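Local coordinates for peptidoglycan glycosyltransferase (Atopobium parvulum, PDB 4OVD), which belongs to the penicillin-binding proteins and carries a dimerisation domain followed by a transpeptidase domain, at residues A[510-515]-A[532-537]. Numbering follows the deposited sequence.
Sequences FVASFC and NDTHQL
V511 and N532 form an antiparallel, non-hydrogen-bonded pair with CA atoms 4.4 Å apart, and beyond N532 the chain leaves the pairing and bends back past F510 and A512. The carbonyl of F510 takes two backbone N-H groups at this point. T534 N gives the better bond to F510 O, at 3.2 Å and in the carbonyl plane, with an N-H...O angle of 160°. D533 N lies 2.9 Å from F510 O, but its bond is bent and weak. D533 has positive phi and psi, which lets both N-H groups converge on one oxygen. A water ties the same ends together: it accepts from F510 N and donates to D533 OD1 and T534 O.

The side chains of V511 and N532 lie side by side on one face of the sheet. V511 CG1 is in van der Waals contact with N532 OD1 at 3.3 Å, a methyl against an amide oxygen and not a hydrogen bond. F418 and Y291 also touch V511. A512 CB packs against T534 CG2 at 3.8 Å and touches Q536 O. T534 O sits at the edge of the F510 ring, near its plane. The T534 side chain is turned so that OG1 lies beside its own carbonyl carbon (chi1 -179°), where it can accept from Q536 N at 3.3 Å. T534 OG1 is also hydrogen-bonded to F242 O, which links the loop to the end of helix 225-242.

The contact closes the end of the pairing between strands 510-518 and 525-532, neighbours in the five-stranded antiparallel sheet of the transpeptidase domain. An ST turn at T534 shapes the exit from strand 525-532 toward helix 542-556.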
loop_
_atom_site.group_PDB
_atom_site.type_symbol
_atom_site.label_atom_id
_atom_site.label_comp_id
_atom_site.label_asym_id
_atom_site.label_seq_id
_atom_site.Cartn_x
_atom_site.Cartn_y
_atom_site.Cartn_z
ATOM N N PHE A 510 6.167 -15.561 7.231
ATOM C CA PHE A 510 6.336 -14.125 7.593
ATOM C C PHE A 510 6.365 -13.212 6.397
ATOM O O PHE A 510 6.916 -13.516 5.321
ATOM C CB PHE A 510 7.617 -13.863 8.381
ATOM C CG PHE A 510 7.768 -14.724 9.585
ATOM C CD1 PHE A 510 7.236 -14.341 10.807
ATOM C CD2 PHE A 510 8.441 -15.945 9.497
ATOM C CE1 PHE A 510 7.383 -15.161 11.925
ATOM C CE2 PHE A 510 8.578 -16.774 10.608
ATOM C CZ PHE A 510 8.046 -16.372 11.824
ATOM N N VAL A 511 5.920 -11.988 6.626
ATOM C CA VAL A 511 5.885 -11.003 5.575
ATOM C C VAL A 511 6.850 -9.935 6.026
ATOM O O VAL A 511 6.781 -9.457 7.175
ATOM C CB VAL A 511 4.469 -10.423 5.466
ATOM C CG1 VAL A 511 4.438 -9.263 4.467
ATOM C CG2 VAL A 511 3.492 -11.505 5.051
ATOM N N ALA A 512 7.799 -9.610 5.182
ATOM C CA ALA A 512 8.775 -8.578 5.531
ATOM C C ALA A 512 8.397 -7.366 4.738
ATOM O O ALA A 512 8.458 -7.407 3.511
ATOM C CB ALA A 512 10.188 -9.012 5.156
ATOM N N SER A 513 8.200 -6.256 5.436
ATOM C CA SER A 513 7.735 -5.006 4.825
ATOM C C SER A 513 8.534 -3.819 5.233
ATOM O O SER A 513 9.151 -3.821 6.287
ATOM C CB SER A 513 6.361 -4.698 5.386
ATOM O OG SER A 513 5.486 -5.719 4.963
ATOM N N PHE A 514 8.587 -2.847 4.351
ATOM C CA PHE A 514 9.149 -1.605 4.688
ATOM C C PHE A 514 8.279 -0.515 4.018
ATOM O O PHE A 514 8.000 -0.626 2.832
ATOM C CB PHE A 514 10.591 -1.425 4.222
ATOM C CG PHE A 514 11.159 -0.118 4.668
ATOM C CD1 PHE A 514 11.612 0.017 5.932
ATOM C CD2 PHE A 514 11.161 0.982 3.847
ATOM C CE1 PHE A 514 12.141 1.258 6.354
ATOM C CE2 PHE A 514 11.698 2.228 4.240
ATOM C CZ PHE A 514 12.183 2.334 5.489
ATOM N N CYS A 515 7.919 0.529 4.762
ATOM C CA CYS A 515 7.177 1.632 4.183
ATOM C C CYS A 515 7.967 2.890 4.537
ATOM O O CYS A 515 8.226 3.126 5.729
ATOM C CB CYS A 515 5.758 1.746 4.729
ATOM S SG CYS A 515 4.771 2.920 3.685
ATOM N N ASN A 532 6.561 -11.645 0.785
ATOM C CA ASN A 532 5.688 -12.611 1.440
ATOM C C ASN A 532 6.273 -14.004 1.460
ATOM O O ASN A 532 6.779 -14.534 0.446
ATOM C CB ASN A 532 4.324 -12.639 0.793
ATOM C CG ASN A 532 3.690 -11.268 0.649
ATOM O OD1 ASN A 532 4.022 -10.287 1.329
ATOM N ND2 ASN A 532 2.770 -11.181 -0.287
ATOM N N ASP A 533 6.277 -14.525 2.679
ATOM C CA ASP A 533 6.806 -15.830 3.048
ATOM C C ASP A 533 8.303 -15.929 2.812
ATOM O O ASP A 533 8.817 -16.768 2.054
ATOM C CB ASP A 533 5.999 -16.986 2.423
ATOM C CG ASP A 533 6.233 -18.325 3.137
ATOM O OD1 ASP A 533 7.006 -18.389 4.129
ATOM O OD2 ASP A 533 5.639 -19.327 2.710
ATOM N N THR A 534 8.998 -15.051 3.520
ATOM C CA THR A 534 10.439 -15.010 3.531
ATOM C C THR A 534 10.945 -15.199 4.977
ATOM O O THR A 534 10.292 -14.867 5.929
ATOM C CB THR A 534 11.035 -13.727 2.899
ATOM O OG1 THR A 534 12.451 -13.844 2.963
ATOM C CG2 THR A 534 10.672 -12.470 3.683
ATOM N N HIS A 535 12.148 -15.675 5.132
ATOM C CA HIS A 535 12.711 -15.890 6.458
ATOM C C HIS A 535 13.646 -14.812 6.817
ATOM O O HIS A 535 14.135 -14.765 7.932
ATOM C CB HIS A 535 13.389 -17.268 6.551
ATOM C CG HIS A 535 12.401 -18.370 6.757
ATOM N ND1 HIS A 535 11.947 -19.175 5.731
ATOM C CD2 HIS A 535 11.678 -18.712 7.851
ATOM C CE1 HIS A 535 11.047 -20.021 6.202
ATOM N NE2 HIS A 535 10.868 -19.764 7.487
ATOM N N GLN A 536 13.930 -13.964 5.856
ATOM C CA GLN A 536 14.781 -12.841 6.126
ATOM C C GLN A 536 14.030 -11.657 6.666
ATOM O O GLN A 536 12.932 -11.356 6.204
ATOM C CB GLN A 536 15.531 -12.439 4.901
ATOM C CG GLN A 536 16.537 -13.507 4.533
ATOM C CD GLN A 536 17.608 -12.908 3.685
ATOM O OE1 GLN A 536 18.319 -11.978 4.109
ATOM N NE2 GLN A 536 17.722 -13.400 2.483
ATOM N N LEU A 537 14.679 -10.961 7.608
ATOM C CA LEU A 537 14.103 -9.812 8.313
ATOM C C LEU A 537 13.932 -8.656 7.408
ATOM O O LEU A 537 14.754 -8.438 6.534
ATOM C CB LEU A 537 15.041 -9.373 9.432
ATOM C CG LEU A 537 15.260 -10.371 10.575
ATOM C CD1 LEU A 537 16.546 -10.074 11.316
ATOM C CD2 LEU A 537 14.054 -10.421 11.502
HETATM O O HOH W 1 8.131 -17.231 6.444
#